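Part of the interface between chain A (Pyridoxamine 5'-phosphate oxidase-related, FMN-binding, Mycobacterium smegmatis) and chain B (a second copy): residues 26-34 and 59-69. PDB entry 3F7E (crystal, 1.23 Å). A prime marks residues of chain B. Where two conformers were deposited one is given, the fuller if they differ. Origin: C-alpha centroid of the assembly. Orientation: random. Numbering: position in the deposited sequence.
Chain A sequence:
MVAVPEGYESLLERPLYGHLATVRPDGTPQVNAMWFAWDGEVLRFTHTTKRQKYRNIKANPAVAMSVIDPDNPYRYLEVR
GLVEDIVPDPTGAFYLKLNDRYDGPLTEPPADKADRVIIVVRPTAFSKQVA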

# COMPACT_ATOMS: atom_id res chain seq x y z
N ASP A 26 -11.01 14.95 -2.54
CA ASP A 26 -12.35 14.51 -2.13
C ASP A 26 -12.34 13.62 -0.87
O ASP A 26 -13.39 13.12 -0.44
N GLY A 27 -11.16 13.39 -0.30
CA GLY A 27 -11.07 12.67 0.94
C GLY A 27 -10.97 11.16 0.78
O GLY A 27 -11.03 10.46 1.76
N THR A 28 -10.85 10.66 -0.46
CA THR A 28 -10.68 9.21 -0.65
C THR A 28 -9.21 8.87 -0.96
O THR A 28 -8.50 9.70 -1.49
N PRO A 29 -8.75 7.66 -0.59
CA PRO A 29 -7.32 7.33 -0.72
C PRO A 29 -6.93 6.79 -2.08
O PRO A 29 -7.77 6.30 -2.85
N GLN A 30 -5.63 6.88 -2.34
CA GLN A 30 -4.97 6.32 -3.52
C GLN A 30 -3.73 5.59 -2.99
O GLN A 30 -3.08 6.09 -2.08
N VAL A 31 -3.37 4.43 -3.57
CA VAL A 31 -2.15 3.74 -3.15
C VAL A 31 -1.53 3.08 -4.38
O VAL A 31 -2.22 2.46 -5.21
N ASN A 32 -0.21 3.17 -4.48
CA ASN A 32 0.52 2.68 -5.65
C ASN A 32 1.84 2.06 -5.21
O ASN A 32 2.53 2.59 -4.34
N ALA A 33 2.22 0.96 -5.85
CA ALA A 33 3.53 0.33 -5.61
C ALA A 33 4.60 1.23 -6.22
O ALA A 33 4.48 1.67 -7.37
N MSE A 34 5.67 1.51 -5.47
CA MSE A 34 6.73 2.49 -5.85
C MSE A 34 8.13 1.97 -5.51
O MSE A 34 8.30 1.35 -4.47
N ALA B 59 -15.65 5.39 9.96
CA ALA B 59 -15.88 6.82 9.72
C ALA B 59 -15.77 7.25 8.25
O ALA B 59 -16.38 8.25 7.84
N ASN B 60 -14.98 6.52 7.45
CA ASN B 60 -14.78 6.84 6.04
C ASN B 60 -14.66 5.51 5.30
O ASN B 60 -13.64 4.83 5.41
N PRO B 61 -15.70 5.12 4.57
CA PRO B 61 -15.71 3.79 3.93
C PRO B 61 -14.90 3.69 2.64
O PRO B 61 -14.84 2.62 2.06
N ALA B 62 -14.29 4.79 2.19
CA ALA B 62 -13.52 4.74 0.93
C ALA B 62 -12.14 4.17 1.17
O ALA B 62 -11.39 4.66 2.03
N VAL B 63 -11.78 3.15 0.38
CA VAL B 63 -10.50 2.48 0.52
C VAL B 63 -9.84 2.28 -0.84
O VAL B 63 -10.45 2.50 -1.91
N ALA B 64 -8.57 1.89 -0.83
CA ALA B 64 -7.87 1.52 -2.08
C ALA B 64 -6.87 0.43 -1.74
O ALA B 64 -6.30 0.44 -0.65
N MSE B 65 -6.63 -0.51 -2.65
CA MSE B 65 -5.70 -1.60 -2.39
C MSE B 65 -4.70 -1.72 -3.53
O MSE B 65 -5.09 -1.72 -4.69
N SER B 66 -3.41 -1.84 -3.20
CA SER B 66 -2.33 -2.02 -4.18
C SER B 66 -1.79 -3.44 -4.09
O SER B 66 -1.54 -3.95 -2.99
N VAL B 67 -1.61 -4.06 -5.24
CA VAL B 67 -0.98 -5.38 -5.34
C VAL B 67 -0.01 -5.38 -6.53
O VAL B 67 -0.30 -4.78 -7.55
N ILE B 68 1.16 -6.00 -6.37
CA ILE B 68 2.11 -6.13 -7.49
C ILE B 68 2.47 -7.60 -7.65
O ILE B 68 2.53 -8.35 -6.69
N ASP B 69 2.71 -8.01 -8.89
CA ASP B 69 3.11 -9.37 -9.19
C ASP B 69 4.56 -9.58 -8.77
O ASP B 69 5.46 -8.92 -9.32

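What fastens the start of the chain B stretch to chain A? Asn60′, the first residue after a helix to leave helical phi/psi, points toward chain A with chi1 in t, and its ND2 donates a hydrogen bond to the carbonyl O of Gly27 at 3.1 Å. This is the single hydrogen bond across the two stretches. The other end of the same amide is used at home: OD1 of Asn60′ accepts from the backbone N of Ala62′ at 3.0 Å, so both ends of the amide are paired.

How do the two strands come together after that? They run nearly parallel, 4° apart, but face each other through side chains, their axes 5.9 Å apart at the closest. Ala62′ points toward chain A, and its CB lies 3.5 Å from CG2 of Thr28 and 3.9 Å from CD of Pro29. Thr28, a p rotamer, is held by Asp26, whose OD2 accepts from both its N and its OG1. Val63′, in m, points away, leaving its CA 3.7 Å from CG of Pro29.

What fills the middle? Ala64′ points in, its small CB 3.6 Å from the carbonyl O of Pro29 and 3.9 Å from CG1 of Val31. Val31 is a p rotamer, and its CG1 packs against the chain B backbone, 3.6 Å from N of Ser66′. Between these inward residues, Met65′, a selenomethionine, turns away, as Gln30 and Asn32 do on chain A.

Does the polar Ser66′ add another hydrogen bond? It points inward with chi1 in t, but although its OG comes within 3.4 Å of N of Ala33, the angle is poor and no bond forms. Beyond Val67′, which points away, Ile68′ (t, t) closes the apolar contact, its CD1 4.1 Å from CB of Ala33.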

# COMPACT_ATOMS: atom_id res chain seq x y z
CB ASP A 26 -13.10 13.85 -3.31
CG ASP A 26 -12.59 12.45 -3.64
OD1 ASP A 26 -13.17 11.81 -4.53
OD2 ASP A 26 -11.61 11.98 -3.04
CB THR A 28 -11.61 8.68 -1.77
OG1 THR A 28 -11.21 9.21 -3.03
CG2 THR A 28 -13.09 9.07 -1.51
CB PRO A 29 -7.12 6.29 0.38
CG PRO A 29 -8.45 5.56 0.44
CD PRO A 29 -9.51 6.59 0.11
CB GLN A 30 -4.51 7.48 -4.44
CG GLN A 30 -3.81 6.96 -5.66
CD GLN A 30 -3.60 8.00 -6.71
OE1 GLN A 30 -2.63 7.89 -7.46
NE2 GLN A 30 -4.49 8.99 -6.81
CB VAL A 31 -2.42 2.76 -1.98
CG1 VAL A 31 -3.43 1.68 -2.35
CG2 VAL A 31 -1.15 2.12 -1.48
CB ASN A 32 0.85 3.83 -6.62
CG ASN A 32 -0.39 4.53 -7.09
OD1 ASN A 32 -1.12 3.99 -7.94
ND2 ASN A 32 -0.68 5.72 -6.54
CB ALA A 33 3.56 -1.05 -6.24
CB MSE A 34 6.55 3.82 -5.07
CG MSE A 34 5.22 4.50 -5.23
SE MSE A 34 5.00 5.20 -7.03
CE MSE A 34 3.41 6.23 -6.73
CB ALA B 59 -14.98 7.67 10.58
CB ASN B 60 -13.52 7.70 5.84
CG ASN B 60 -13.31 8.12 4.40
OD1 ASN B 60 -13.86 7.51 3.47
ND2 ASN B 60 -12.52 9.18 4.20
CB PRO B 61 -17.20 3.59 3.62
CG PRO B 61 -17.67 4.97 3.35
CD PRO B 61 -16.96 5.84 4.34
CB ALA B 62 -13.41 6.13 0.34
CB VAL B 63 -10.64 1.11 1.26
CG1 VAL B 63 -11.32 1.26 2.62
CG2 VAL B 63 -11.38 0.07 0.39
CB ALA B 64 -7.18 2.73 -2.70
CB MSE B 65 -6.42 -2.93 -2.23
CG MSE B 65 -5.48 -4.05 -1.80
SE MSE B 65 -6.29 -5.83 -1.74
CE MSE B 65 -6.20 -6.26 -3.59
CB SER B 66 -1.23 -1.01 -3.84
OG SER B 66 -0.06 -1.26 -4.59
CB VAL B 67 -2.05 -6.53 -5.47
CG1 VAL B 67 -2.81 -6.71 -4.27
CG2 VAL B 67 -3.02 -6.36 -6.62
CB ILE B 68 3.34 -5.21 -7.27
CG1 ILE B 68 4.26 -5.18 -8.50
CG2 ILE B 68 4.11 -5.56 -5.98
CD1 ILE B 68 5.21 -4.00 -8.51
CB ASP B 69 2.98 -9.58 -10.71
CG ASP B 69 3.14 -11.01 -11.15
OD1 ASP B 69 2.60 -11.31 -12.25
OD2 ASP B 69 3.76 -11.81 -10.43